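Local coordinates for protein L-threonine-O-3-phosphate decarboxylase (PDB 3FKD) that probably binds pyridoxal 5'-phosphate as a member of the class I and II aminotransferase family, and is named as a decarboxylase of L-threonine-O-3-phosphate, at residues 69-74 against 207-212; 75-80 against 97-102; 79-84 against 107-112; 89-94 against 129-134; 150-155 against 184-189. All blocks are in the same frame, centred on the assembly; numbering follows the deposited sequence.

Contact 1: residues 69-74 against 207-212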
# COMPACT_ATOMS: atom_id res chain seq x y z
N ALA A 69 -15.20 7.16 12.26
CA ALA A 69 -15.27 7.97 11.06
C ALA A 69 -13.92 8.14 10.37
O ALA A 69 -13.85 8.85 9.36
CB ALA A 69 -15.92 9.33 11.35
N ILE A 70 -12.86 7.55 10.92
CA ILE A 70 -11.56 7.58 10.24
C ILE A 70 -11.15 6.21 9.72
O ILE A 70 -11.50 5.18 10.26
CB ILE A 70 -10.40 8.23 11.09
CG1 ILE A 70 -10.41 9.75 10.99
CG2 ILE A 70 -9.03 7.79 10.57
CD1 ILE A 70 -11.39 10.47 11.90
N LEU A 71 -10.41 6.22 8.64
CA LEU A 71 -9.89 4.99 8.09
C LEU A 71 -8.55 5.36 7.49
O LEU A 71 -8.49 6.10 6.49
CB LEU A 71 -10.84 4.44 7.01
CG LEU A 71 -10.22 3.26 6.25
CD1 LEU A 71 -10.54 1.97 6.89
CD2 LEU A 71 -10.68 3.24 4.79
N VAL A 72 -7.49 4.90 8.14
CA VAL A 72 -6.15 5.11 7.66
C VAL A 72 -5.91 4.30 6.38
O VAL A 72 -6.31 3.19 6.27
CB VAL A 72 -5.07 4.84 8.76
CG1 VAL A 72 -3.67 5.14 8.26
CG2 VAL A 72 -5.38 5.65 10.01
N THR A 73 -5.23 4.89 5.43
CA THR A 73 -5.10 4.31 4.12
C THR A 73 -3.62 4.27 3.68
O THR A 73 -2.80 4.95 4.27
CB THR A 73 -6.01 5.08 3.11
OG1 THR A 73 -6.29 4.24 2.00
CG2 THR A 73 -5.35 6.35 2.63
N ASN A 74 -3.28 3.43 2.71
CA ASN A 74 -1.93 3.37 2.15
C ASN A 74 -1.67 4.54 1.18
O ASN A 74 -1.43 4.29 0.01
CB ASN A 74 -1.76 2.06 1.40
CG ASN A 74 -0.31 1.73 1.03
OD1 ASN A 74 0.61 2.12 1.69
ND2 ASN A 74 -0.14 0.94 -0.03
N GLY A 207 -2.28 8.21 4.37
CA GLY A 207 -3.36 9.16 4.20
C GLY A 207 -4.58 8.64 4.92
O GLY A 207 -4.50 7.59 5.53
N TYR A 208 -5.70 9.34 4.87
CA TYR A 208 -6.88 8.80 5.54
C TYR A 208 -8.24 9.29 5.04
O TYR A 208 -8.35 10.36 4.44
CB TYR A 208 -6.78 8.92 7.07
CG TYR A 208 -6.67 10.33 7.60
CD1 TYR A 208 -7.82 11.06 7.92
CD2 TYR A 208 -5.44 10.92 7.80
CE1 TYR A 208 -7.73 12.36 8.39
CE2 TYR A 208 -5.33 12.19 8.28
CZ TYR A 208 -6.48 12.91 8.58
OH TYR A 208 -6.37 14.18 9.06
N ILE A 209 -9.27 8.48 5.29
CA ILE A 209 -10.66 8.84 4.97
C ILE A 209 -11.44 9.32 6.20
O ILE A 209 -11.36 8.71 7.27
CB ILE A 209 -11.40 7.68 4.26
CG1 ILE A 209 -10.62 7.22 3.04
CG2 ILE A 209 -12.79 8.11 3.83
CD1 ILE A 209 -11.19 5.99 2.34
N VAL A 210 -12.15 10.43 6.03
CA VAL A 210 -13.17 10.90 6.98
C VAL A 210 -14.57 10.76 6.34
O VAL A 210 -14.86 11.37 5.29
CB VAL A 210 -12.97 12.41 7.36
CG1 VAL A 210 -13.97 12.82 8.46
CG2 VAL A 210 -11.54 12.69 7.82
N ALA A 211 -15.44 9.98 6.95
CA ALA A 211 -16.81 9.95 6.48
C ALA A 211 -17.79 9.59 7.59
O ALA A 211 -17.38 9.15 8.66
CB ALA A 211 -16.93 9.00 5.32
N ASN A 212 -19.08 9.81 7.36
CA ASN A 212 -20.07 9.40 8.34
C ASN A 212 -20.09 7.87 8.29
O ASN A 212 -19.78 7.29 7.26
CB ASN A 212 -21.42 9.99 8.01
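Backbone hydrogen bonds carry most of this pairing. Leu71 and Ile209 form the central hydrogen-bonded pair: Ile209 N gives a nearly straight bond to Leu71 O (2.8 Å, 170° at the hydrogen), and the return bond from Leu71 N to Ile209 O is 3.0 Å; both donors lie in the carbonyl planes. At one end Thr73 N reaches Gly207 O over 2.8 Å from above the carbonyl plane, 36° out of it, while the return bond from Gly207 N to Thr73 O is weak. At the other, Ala211 N donates to Ala69 O, an atom whose place is less certain. CA-H...O contacts fill the intervals, as from Ile70 CA to Ile209 O (3.2 Å). The strand axes run antiparallel, at 156°. Strand 207-210 runs antiparallel to strand 189-194 on its far flank as well, leaving one reversed strand in a seven-stranded sheet, the hallmark of the large domain of fold-type I PLP enzymes. Side-chain packing alternates between the faces. Leu71 and Ile209 lie side by side, CD2 to CD1 at 3.7 Å, on the face toward helix 75-86. Thr73 CG2, held between its own N and carbonyl carbon, presses on Gly207 C at 3.3 Å. On the other face, Tyr208 CG takes that same crowded position, and Ile70 CG1 approaches ring atom CD1 of Tyr208 obliquely at 4.2 Å; Ile70, Val72 and Tyr208 rest there on Leu59 of helix 53-62.

Contact 2: residues 75-80 against 97-102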
# COMPACT_ATOMS: atom_id res chain seq x y z
N GLY A 75 -1.68 5.78 1.66
CA GLY A 75 -1.58 6.93 0.77
C GLY A 75 -2.96 7.45 0.39
O GLY A 75 -3.93 6.73 0.52
N PRO A 76 -3.06 8.71 -0.04
CA PRO A 76 -4.41 9.21 -0.35
C PRO A 76 -4.93 8.60 -1.63
O PRO A 76 -6.15 8.35 -1.73
CB PRO A 76 -4.21 10.71 -0.48
CG PRO A 76 -2.74 10.88 -0.73
CD PRO A 76 -2.10 9.81 0.13
N THR A 77 -4.03 8.29 -2.57
CA THR A 77 -4.44 7.56 -3.78
C THR A 77 -5.19 6.23 -3.47
O THR A 77 -6.29 6.01 -3.97
CB THR A 77 -3.25 7.28 -4.74
OG1 THR A 77 -2.66 8.50 -5.17
CG2 THR A 77 -3.71 6.53 -5.95
N ALA A 78 -4.61 5.36 -2.63
CA ALA A 78 -5.31 4.14 -2.22
C ALA A 78 -6.76 4.40 -1.82
O ALA A 78 -7.67 3.69 -2.27
CB ALA A 78 -4.55 3.37 -1.09
N ALA A 79 -6.96 5.41 -0.97
CA ALA A 79 -8.30 5.82 -0.56
C ALA A 79 -9.27 6.11 -1.72
O ALA A 79 -10.45 5.87 -1.58
CB ALA A 79 -8.24 7.01 0.38
N PHE A 80 -8.78 6.65 -2.84
CA PHE A 80 -9.65 7.04 -3.96
C PHE A 80 -10.20 5.80 -4.64
O PHE A 80 -11.37 5.73 -4.99
CB PHE A 80 -8.90 7.90 -4.99
CG PHE A 80 -8.45 9.20 -4.45
CD1 PHE A 80 -9.32 10.01 -3.74
CD2 PHE A 80 -7.15 9.62 -4.64
CE1 PHE A 80 -8.90 11.18 -3.23
CE2 PHE A 80 -6.73 10.81 -4.14
CZ PHE A 80 -7.60 11.59 -3.44
N PRO A 97 -9.30 20.31 -15.41
CA PRO A 97 -8.35 19.24 -15.11
C PRO A 97 -8.32 18.93 -13.61
O PRO A 97 -8.78 19.75 -12.79
CB PRO A 97 -7.01 19.82 -15.56
CG PRO A 97 -7.24 21.28 -15.84
CD PRO A 97 -8.67 21.62 -15.60
N SER A 98 -7.78 17.76 -13.27
CA SER A 98 -7.65 17.30 -11.88
C SER A 98 -6.70 16.12 -11.78
O SER A 98 -6.30 15.55 -12.79
CB SER A 98 -9.01 16.93 -11.31
OG SER A 98 -9.69 16.05 -12.19
N PHE A 99 -6.31 15.76 -10.56
CA PHE A 99 -5.50 14.56 -10.31
C PHE A 99 -6.07 13.34 -11.07
O PHE A 99 -7.21 12.96 -10.87
CB PHE A 99 -5.45 14.31 -8.78
CG PHE A 99 -4.45 13.28 -8.35
CD1 PHE A 99 -3.13 13.36 -8.77
CD2 PHE A 99 -4.81 12.28 -7.49
CE1 PHE A 99 -2.21 12.42 -8.36
CE2 PHE A 99 -3.89 11.33 -7.08
CZ PHE A 99 -2.60 11.40 -7.52
N ALA A 100 -5.26 12.72 -11.93
CA ALA A 100 -5.75 11.73 -12.90
C ALA A 100 -6.31 10.50 -12.19
O ALA A 100 -7.01 9.64 -12.77
CB ALA A 100 -4.63 11.32 -13.87
N GLU A 101 -5.97 10.42 -10.91
CA GLU A 101 -6.34 9.29 -10.10
C GLU A 101 -7.82 9.22 -9.70
O GLU A 101 -8.30 8.13 -9.40
CB GLU A 101 -5.40 9.19 -8.90
CG GLU A 101 -3.92 9.08 -9.34
CD GLU A 101 -3.63 7.81 -10.11
OE1 GLU A 101 -4.32 6.79 -9.86
OE2 GLU A 101 -2.72 7.84 -10.96
N TYR A 102 -8.54 10.33 -9.68
CA TYR A 102 -9.98 10.23 -9.49
C TYR A 102 -10.56 9.48 -10.67
O TYR A 102 -11.34 8.53 -10.51
CB TYR A 102 -10.69 11.57 -9.32
CG TYR A 102 -9.97 12.59 -8.48
CD1 TYR A 102 -9.21 12.21 -7.36
CD2 TYR A 102 -10.05 13.96 -8.81
CE1 TYR A 102 -8.54 13.17 -6.59
CE2 TYR A 102 -9.39 14.92 -8.06
CZ TYR A 102 -8.63 14.53 -6.94
OH TYR A 102 -7.97 15.49 -6.20
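Phe80 and Tyr102 both carry CG anti to the carbonyl carbon (chi1 -64° and -40°), which sends the two side chains alongside each other in the same direction, whereas Phe99 has CG anti to its N and crosses Phe80 at about a right angle. The first pair is a T-shaped stack: the Tyr102 edge meets the Phe80 face with planes at 77° and centroids 5.1 Å apart. Its closest approach, Tyr102 CE1 to Phe80 CZ, is 3.6 Å. Pro76 O lies over the opposite face of Phe80, 3.3 Å above the ring plane. These groups join the first turns of helices 75-86 and 100-108, which flank strand 91-96 along the chain. Tyr102 OH bonds Asp166 OD2 at the end of strand 162-166; in fold-type I relatives an aspartate there usually pairs with the pyridine nitrogen, so the stack probably borders the cofactor site. Thr77 OG1 sits in the plane of the Phe99 ring, 3.6 Å from CE2. Trp226 of the second subunit packs against both Thr77 and Phe99.

Contact 3: residues 79-84 against 107-112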
# COMPACT_ATOMS: atom_id res chain seq x y z
N ALA A 79 -6.96 5.41 -0.97
CA ALA A 79 -8.30 5.82 -0.56
C ALA A 79 -9.27 6.11 -1.72
O ALA A 79 -10.45 5.87 -1.58
CB ALA A 79 -8.24 7.01 0.38
N PHE A 80 -8.78 6.65 -2.84
CA PHE A 80 -9.65 7.04 -3.96
C PHE A 80 -10.20 5.80 -4.64
O PHE A 80 -11.37 5.73 -4.99
CB PHE A 80 -8.90 7.90 -4.99
CG PHE A 80 -8.45 9.20 -4.45
CD1 PHE A 80 -9.32 10.01 -3.74
CD2 PHE A 80 -7.15 9.62 -4.64
CE1 PHE A 80 -8.90 11.18 -3.23
CE2 PHE A 80 -6.73 10.81 -4.14
CZ PHE A 80 -7.60 11.59 -3.44
N TYR A 81 -9.31 4.83 -4.80
CA TYR A 81 -9.59 3.52 -5.30
C TYR A 81 -10.49 2.70 -4.35
O TYR A 81 -11.42 2.01 -4.80
CB TYR A 81 -8.26 2.83 -5.49
CG TYR A 81 -7.57 3.23 -6.76
CD1 TYR A 81 -7.84 2.57 -7.96
CD2 TYR A 81 -6.68 4.29 -6.78
CE1 TYR A 81 -7.22 2.94 -9.14
CE2 TYR A 81 -6.04 4.64 -7.95
CZ TYR A 81 -6.32 3.96 -9.12
OH TYR A 81 -5.69 4.33 -10.28
N GLN A 82 -10.22 2.73 -3.05
CA GLN A 82 -11.08 1.99 -2.16
C GLN A 82 -12.52 2.54 -2.17
O GLN A 82 -13.47 1.79 -1.94
CB GLN A 82 -10.53 1.92 -0.74
CG GLN A 82 -10.74 0.54 -0.10
CD GLN A 82 -10.62 0.56 1.42
OE1 GLN A 82 -9.60 0.95 1.98
NE2 GLN A 82 -11.68 0.13 2.09
N ILE A 83 -12.66 3.85 -2.39
CA ILE A 83 -13.97 4.51 -2.42
C ILE A 83 -14.72 4.15 -3.72
O ILE A 83 -15.88 3.75 -3.69
CB ILE A 83 -13.82 6.06 -2.32
CG1 ILE A 83 -13.34 6.50 -0.92
CG2 ILE A 83 -15.11 6.77 -2.71
CD1 ILE A 83 -13.22 8.02 -0.81
N ALA A 84 -14.04 4.31 -4.85
CA ALA A 84 -14.49 3.84 -6.16
C ALA A 84 -14.96 2.41 -6.08
O ALA A 84 -16.07 2.12 -6.53
CB ALA A 84 -13.38 3.95 -7.17
N ARG A 107 -12.82 4.59 -13.31
CA ARG A 107 -12.84 3.74 -14.48
C ARG A 107 -12.61 2.30 -14.03
O ARG A 107 -13.40 1.41 -14.34
CB ARG A 107 -11.77 4.17 -15.51
CG ARG A 107 -11.48 3.09 -16.57
CD ARG A 107 -10.27 3.38 -17.42
NE ARG A 107 -9.07 3.39 -16.58
CZ ARG A 107 -7.82 3.61 -17.00
NH1 ARG A 107 -7.57 3.84 -18.29
NH2 ARG A 107 -6.81 3.60 -16.13
N MSE A 108 -11.55 2.08 -13.26
CA MSE A 108 -11.23 0.73 -12.86
C MSE A 108 -12.46 0.08 -12.28
O MSE A 108 -12.73 -1.09 -12.54
CB MSE A 108 -10.08 0.69 -11.87
CG MSE A 108 -9.86 -0.65 -11.22
SE MSE A 108 -8.31 -0.57 -10.04
CE MSE A 108 -8.66 -2.14 -8.95
N TYR A 109 -13.25 0.85 -11.54
CA TYR A 109 -14.45 0.26 -10.95
C TYR A 109 -15.75 0.55 -11.74
O TYR A 109 -16.85 0.44 -11.21
CB TYR A 109 -14.53 0.54 -9.45
CG TYR A 109 -13.37 -0.14 -8.77
CD1 TYR A 109 -12.19 0.54 -8.50
CD2 TYR A 109 -13.42 -1.49 -8.45
CE1 TYR A 109 -11.12 -0.08 -7.92
CE2 TYR A 109 -12.35 -2.14 -7.86
CZ TYR A 109 -11.20 -1.42 -7.59
OH TYR A 109 -10.13 -2.04 -7.00
N GLU A 110 -15.57 0.85 -13.02
CA GLU A 110 -16.67 1.04 -13.99
C GLU A 110 -17.80 1.98 -13.53
O GLU A 110 -18.98 1.64 -13.62
CB GLU A 110 -17.20 -0.32 -14.46
CG GLU A 110 -16.23 -1.09 -15.36
CD GLU A 110 -16.36 -2.63 -15.24
OE1 GLU A 110 -17.24 -3.12 -14.48
OE2 GLU A 110 -15.57 -3.35 -15.92
N HIS A 111 -17.40 3.14 -13.02
CA HIS A 111 -18.26 4.29 -12.80
C HIS A 111 -18.59 4.88 -14.18
O HIS A 111 -17.76 4.83 -15.09
CB HIS A 111 -17.50 5.35 -11.97
CG HIS A 111 -17.55 5.15 -10.48
ND1 HIS A 111 -17.05 4.02 -9.85
CD2 HIS A 111 -18.03 5.94 -9.49
CE1 HIS A 111 -17.23 4.13 -8.55
NE2 HIS A 111 -17.82 5.28 -8.30
N GLU A 112 -19.78 5.43 -14.34
CA GLU A 112 -20.04 6.28 -15.51
C GLU A 112 -19.55 7.69 -15.19
O GLU A 112 -20.07 8.33 -14.29
CB GLU A 112 -21.51 6.28 -15.89
CG GLU A 112 -22.09 4.88 -16.13
CD GLU A 112 -23.54 4.88 -16.61
OE1 GLU A 112 -24.37 4.16 -16.00
OE2 GLU A 112 -23.82 5.61 -17.60
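A Schellman motif ends helix 100-108 here, with Glu110 at positive phi as its C-prime residue, and the chain turning out of it packs against helix 75-86. The tight side is aromatic. The extended chain of Met108, a selenomethionine, crosses Tyr81 at about a right angle and puts SE 3.8 Å from Tyr81 CE1. SE lies 4.9 Å from the Tyr81 ring centroid and 75° off the ring normal, so this Met-aromatic contact is made at the edge. Met108 CG meanwhile lies over one face of the following ring, that of Tyr109, whose CD1 touches Ala84 CB at 3.8 Å. Phe222 of the second subunit packs on both Met108 and Tyr109, and Gln85 of that subunit hydrogen-bonds Tyr109 OH. The loose side is the turn itself: Arg107 and Glu110 are exposed, and Glu110 OE1 forms a salt bridge with Arg88. Inward again, His111 points its ring edge at the helix backbone: Ala84 O lies in the plane of the His111 ring, 3.1 Å from CE1.

Contact 4: residues 89-94 against 129-134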
# COMPACT_ATOMS: atom_id res chain seq x y z
N GLY A 89 -21.11 0.45 -8.90
CA GLY A 89 -22.17 0.90 -9.78
C GLY A 89 -22.17 2.37 -10.24
O GLY A 89 -22.80 2.70 -11.25
N SER A 90 -21.43 3.23 -9.55
CA SER A 90 -21.84 4.62 -9.44
C SER A 90 -21.59 5.55 -10.64
O SER A 90 -20.83 5.23 -11.56
CB SER A 90 -21.34 5.23 -8.12
OG SER A 90 -21.88 4.51 -7.00
N ARG A 91 -22.30 6.68 -10.63
CA ARG A 91 -22.10 7.76 -11.59
C ARG A 91 -21.34 8.88 -10.91
O ARG A 91 -21.74 9.38 -9.86
CB ARG A 91 -23.45 8.23 -12.15
CG ARG A 91 -24.16 7.10 -12.87
CD ARG A 91 -25.58 7.40 -13.33
NE ARG A 91 -26.07 6.21 -14.04
CZ ARG A 91 -27.33 6.02 -14.44
NH1 ARG A 91 -28.26 6.95 -14.21
NH2 ARG A 91 -27.64 4.90 -15.08
N SER A 92 -20.23 9.25 -11.54
CA SER A 92 -19.34 10.25 -10.99
C SER A 92 -19.16 11.46 -11.90
O SER A 92 -18.88 11.30 -13.10
CB SER A 92 -17.98 9.63 -10.65
OG SER A 92 -18.12 8.80 -9.54
N LEU A 93 -19.35 12.63 -11.31
CA LEU A 93 -19.04 13.92 -11.89
C LEU A 93 -17.64 14.31 -11.44
O LEU A 93 -17.38 14.44 -10.25
CB LEU A 93 -20.05 14.98 -11.38
CG LEU A 93 -20.06 16.39 -12.02
CD1 LEU A 93 -20.20 16.32 -13.54
CD2 LEU A 93 -21.14 17.29 -11.44
N ILE A 94 -16.73 14.49 -12.38
CA ILE A 94 -15.38 14.88 -12.05
C ILE A 94 -14.99 16.23 -12.71
O ILE A 94 -15.06 16.38 -13.93
CB ILE A 94 -14.40 13.79 -12.49
CG1 ILE A 94 -14.75 12.43 -11.83
CG2 ILE A 94 -12.99 14.19 -12.19
CD1 ILE A 94 -13.90 11.26 -12.30
N ASN A 129 -28.46 13.01 -11.68
CA ASN A 129 -28.22 11.60 -11.36
C ASN A 129 -26.75 11.29 -11.08
O ASN A 129 -26.18 10.35 -11.65
CB ASN A 129 -28.77 10.69 -12.46
CG ASN A 129 -30.25 10.92 -12.72
OD1 ASN A 129 -31.10 10.48 -11.94
ND2 ASN A 129 -30.56 11.62 -13.81
N MSE A 130 -26.16 12.12 -10.22
CA MSE A 130 -24.75 12.01 -9.86
C MSE A 130 -24.60 11.39 -8.49
O MSE A 130 -25.03 11.98 -7.49
CB MSE A 130 -24.08 13.39 -9.83
CG MSE A 130 -23.78 13.97 -11.17
SE MSE A 130 -23.01 12.71 -12.47
CE MSE A 130 -22.75 14.05 -13.86
N ASP A 131 -23.98 10.24 -8.39
CA ASP A 131 -23.91 9.66 -7.06
C ASP A 131 -22.71 10.25 -6.31
O ASP A 131 -22.72 10.44 -5.09
CB ASP A 131 -23.94 8.12 -7.12
CG ASP A 131 -25.06 7.59 -8.08
OD1 ASP A 131 -26.22 8.08 -8.01
OD2 ASP A 131 -24.77 6.70 -8.91
N PHE A 132 -21.69 10.61 -7.09
CA PHE A 132 -20.49 11.18 -6.54
C PHE A 132 -20.04 12.35 -7.36
O PHE A 132 -20.20 12.37 -8.58
CB PHE A 132 -19.38 10.14 -6.48
CG PHE A 132 -19.67 9.02 -5.54
CD1 PHE A 132 -19.43 9.15 -4.19
CD2 PHE A 132 -20.22 7.84 -6.01
CE1 PHE A 132 -19.72 8.13 -3.32
CE2 PHE A 132 -20.52 6.81 -5.15
CZ PHE A 132 -20.27 6.94 -3.81
N CYS A 133 -19.49 13.33 -6.65
CA CYS A 133 -18.80 14.45 -7.23
C CYS A 133 -17.42 14.59 -6.58
O CYS A 133 -17.30 14.65 -5.36
CB CYS A 133 -19.62 15.72 -7.04
SG CYS A 133 -18.81 17.15 -7.72
N TRP A 134 -16.39 14.66 -7.41
CA TRP A 134 -15.01 14.61 -6.97
C TRP A 134 -14.29 15.97 -7.09
O TRP A 134 -13.99 16.45 -8.19
CB TRP A 134 -14.26 13.52 -7.74
CG TRP A 134 -14.83 12.09 -7.59
CD1 TRP A 134 -16.05 11.63 -8.03
CD2 TRP A 134 -14.18 10.95 -7.00
NE1 TRP A 134 -16.20 10.29 -7.73
CE2 TRP A 134 -15.06 9.85 -7.12
CE3 TRP A 134 -12.92 10.76 -6.40
CZ2 TRP A 134 -14.74 8.58 -6.65
CZ3 TRP A 134 -12.60 9.50 -5.92
CH2 TRP A 134 -13.52 8.42 -6.05
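Trp134 and Phe132 both use their edges here. The indole turns NE1 to Ser92 OG for a hydrogen bond of 3.0 Å, bent to 142° at the hydrogen, although the place of OG is less certain; Ile94 CG1 approaches the same ring obliquely. At the rim of Phe132, Ser90 CB lies in the ring plane and Ser90 OG comes within 3.2 Å of CE2, its polar partner being Phe87 O. The Phe87 ring meets Phe132 edge-to-face. The backbones form a parallel ladder, with strand directions 25° apart. Leu93 N to Phe132 O (2.9 Å) and Trp134 N to Leu93 O are its regular bonds. At the start Arg91 O is gripped twice, by Asp131 N at 2.8 Å and Phe132 N at 3.0 Å. Asp131 OD2 answers by taking Arg91 N, met 36° out of the carboxylate plane. On the face bearing Leu93 and Cys133, the side chains of Leu93 and selenomethionine Met130 cross at about a right angle, CD1 to CE at 3.4 Å. Within the parallel core of the large-domain sheet, strand 112-117 flanks 91-96 and strand 162-166 flanks 132-136, while helix 100-108 covers the face bearing Ser92, Ile94 and Trp134.

Contact 5: residues 150-155 against 184-189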
# COMPACT_ATOMS: atom_id res chain seq x y z
N GLU A 150 -19.01 28.12 -0.59
CA GLU A 150 -19.55 27.66 -1.86
C GLU A 150 -19.75 26.16 -1.77
O GLU A 150 -20.75 25.61 -2.25
CB GLU A 150 -18.61 28.02 -3.01
CG GLU A 150 -18.95 27.32 -4.32
CD GLU A 150 -20.29 27.74 -4.91
OE1 GLU A 150 -20.86 28.77 -4.47
OE2 GLU A 150 -20.77 27.04 -5.84
N ILE A 151 -18.81 25.50 -1.11
CA ILE A 151 -18.90 24.08 -0.90
C ILE A 151 -20.11 23.73 -0.04
O ILE A 151 -20.91 22.87 -0.43
CB ILE A 151 -17.59 23.50 -0.35
CG1 ILE A 151 -16.52 23.55 -1.44
CG2 ILE A 151 -17.78 22.08 0.09
CD1 ILE A 151 -15.21 22.91 -1.09
N LEU A 152 -20.28 24.39 1.12
CA LEU A 152 -21.45 24.11 1.99
C LEU A 152 -22.83 24.17 1.30
O LEU A 152 -23.74 23.43 1.65
CB LEU A 152 -21.43 25.00 3.24
CG LEU A 152 -20.21 24.74 4.11
CD1 LEU A 152 -20.04 25.76 5.22
CD2 LEU A 152 -20.31 23.30 4.67
N ARG A 153 -23.02 25.05 0.33
CA ARG A 153 -24.33 25.10 -0.29
C ARG A 153 -24.49 23.96 -1.27
O ARG A 153 -25.60 23.47 -1.46
CB ARG A 153 -24.67 26.47 -0.89
CG ARG A 153 -24.05 26.84 -2.25
CD ARG A 153 -23.84 28.36 -2.26
NE ARG A 153 -23.79 28.82 -0.87
CZ ARG A 153 -24.52 29.81 -0.37
NH1 ARG A 153 -25.34 30.50 -1.15
NH2 ARG A 153 -24.42 30.12 0.92
N LEU A 154 -23.39 23.49 -1.85
CA LEU A 154 -23.43 22.27 -2.67
C LEU A 154 -23.84 21.01 -1.86
O LEU A 154 -24.65 20.20 -2.30
CB LEU A 154 -22.07 22.02 -3.31
CG LEU A 154 -21.42 23.06 -4.19
CD1 LEU A 154 -19.93 22.88 -4.13
CD2 LEU A 154 -21.93 22.88 -5.61
N LEU A 155 -23.22 20.84 -0.70
CA LEU A 155 -23.53 19.74 0.19
C LEU A 155 -25.00 19.80 0.52
O LEU A 155 -25.69 18.79 0.51
CB LEU A 155 -22.71 19.85 1.49
CG LEU A 155 -21.27 19.33 1.58
CD1 LEU A 155 -20.95 18.32 0.50
CD2 LEU A 155 -20.28 20.43 1.55
N LYS A 184 -20.59 16.12 10.24
CA LYS A 184 -21.59 15.99 11.29
C LYS A 184 -22.96 16.53 10.89
O LYS A 184 -23.12 17.72 10.61
CB LYS A 184 -21.11 16.67 12.57
CG LYS A 184 -19.84 16.06 13.12
CD LYS A 184 -19.49 16.61 14.50
CE LYS A 184 -18.33 15.86 15.07
NZ LYS A 184 -17.49 16.76 15.88
N GLY A 185 -23.95 15.63 10.89
CA GLY A 185 -25.31 15.97 10.50
C GLY A 185 -25.36 16.15 9.01
O GLY A 185 -26.14 16.94 8.48
N ARG A 186 -24.49 15.42 8.32
CA ARG A 186 -24.28 15.57 6.89
C ARG A 186 -23.76 14.22 6.44
O ARG A 186 -22.78 13.71 6.98
CB ARG A 186 -23.24 16.65 6.62
CG ARG A 186 -23.34 17.25 5.25
CD ARG A 186 -22.19 18.24 4.99
NE ARG A 186 -21.93 19.11 6.13
CZ ARG A 186 -22.56 20.25 6.34
NH1 ARG A 186 -22.26 20.97 7.40
NH2 ARG A 186 -23.49 20.65 5.50
N LYS A 187 -24.43 13.64 5.46
CA LYS A 187 -24.11 12.29 5.04
C LYS A 187 -23.38 12.25 3.71
O LYS A 187 -22.75 11.25 3.39
CB LYS A 187 -25.38 11.48 4.95
CG LYS A 187 -25.40 10.43 6.00
CD LYS A 187 -23.99 9.88 6.12
CE LYS A 187 -23.98 8.36 6.30
NZ LYS A 187 -22.78 7.77 5.64
N ASN A 188 -23.46 13.37 2.99
CA ASN A 188 -23.00 13.48 1.61
C ASN A 188 -21.61 14.14 1.44
O ASN A 188 -21.23 14.56 0.34
CB ASN A 188 -24.06 14.24 0.78
CG ASN A 188 -24.07 15.73 1.09
OD1 ASN A 188 -23.97 16.15 2.25
ND2 ASN A 188 -24.16 16.55 0.04
N LEU A 189 -20.86 14.18 2.54
CA LEU A 189 -19.49 14.69 2.55
C LEU A 189 -18.46 13.60 2.93
O LEU A 189 -18.63 12.91 3.93
CB LEU A 189 -19.38 15.88 3.52
CG LEU A 189 -17.97 16.40 3.71
CD1 LEU A 189 -17.47 16.92 2.42
CD2 LEU A 189 -17.96 17.47 4.78
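Leu155, whose CG stands anti to its carbonyl carbon, has its CB 3.9 Å from both Asn188 ND2 and Arg186 CD. One bond further out, CG settles on the same methylene, Arg186 CD, at 3.7 Å. The branch CD1 then lies 3.7 Å from Asn188 ND2 and 3.8 Å from Asn188 O, and touches Leu189 CB where the next strand begins. The helix that carries Leu155, 148-157, is the connection of a beta-alpha-beta crossover between the neighbouring parallel strands 132-136 and 162-166, and segment 184-189 leads into strand 189-194, which lies next to 162-166 on its other side. Arg186 runs straight out from its backbone until chi3 (-44°) bends it, which turns the guanidinium against the helix. Leu152 CD2 then sits over one face of that group, 3.9 Å above its plane and offset toward the rim, an apolar cover for the guanidinium, whose NE hydrogen-bonds Asp182 O. Asn188 holds CG in the crowded position between its N and carbonyl carbon (chi1 73°), bringing ND2 to Leu155 O near the helix C-terminus. This bond is short, 2.8 Å, but weak because it is bent to 129° at the hydrogen; ND2 also has weak bonds to His158 O and Thr161 O.

Contacts 1 and 4 pair strands of one sheet with centres 20 Å apart, contact 1 at its edge and contact 4 farther across. Contacts 2 and 3 use the same two helices and lie 10 Å apart, centre to centre; they share Phe80 and are tied by the bond of Tyr81 OH to Glu101 OE1 (2.8 Å). Both meet the second subunit. Contact 2 joins contact 4 where Trp134 packs on Phe80 and Tyr102, and contact 3 does so where Glu112 bonds the backbone of Ser90 and Ser92. Contact 5 touches contact 1 through Lys187 and Asn212. Contact 2, tied to Asp166, probably borders the cofactor site; the centre of contact 5 is about 21 Å from that of contact 2.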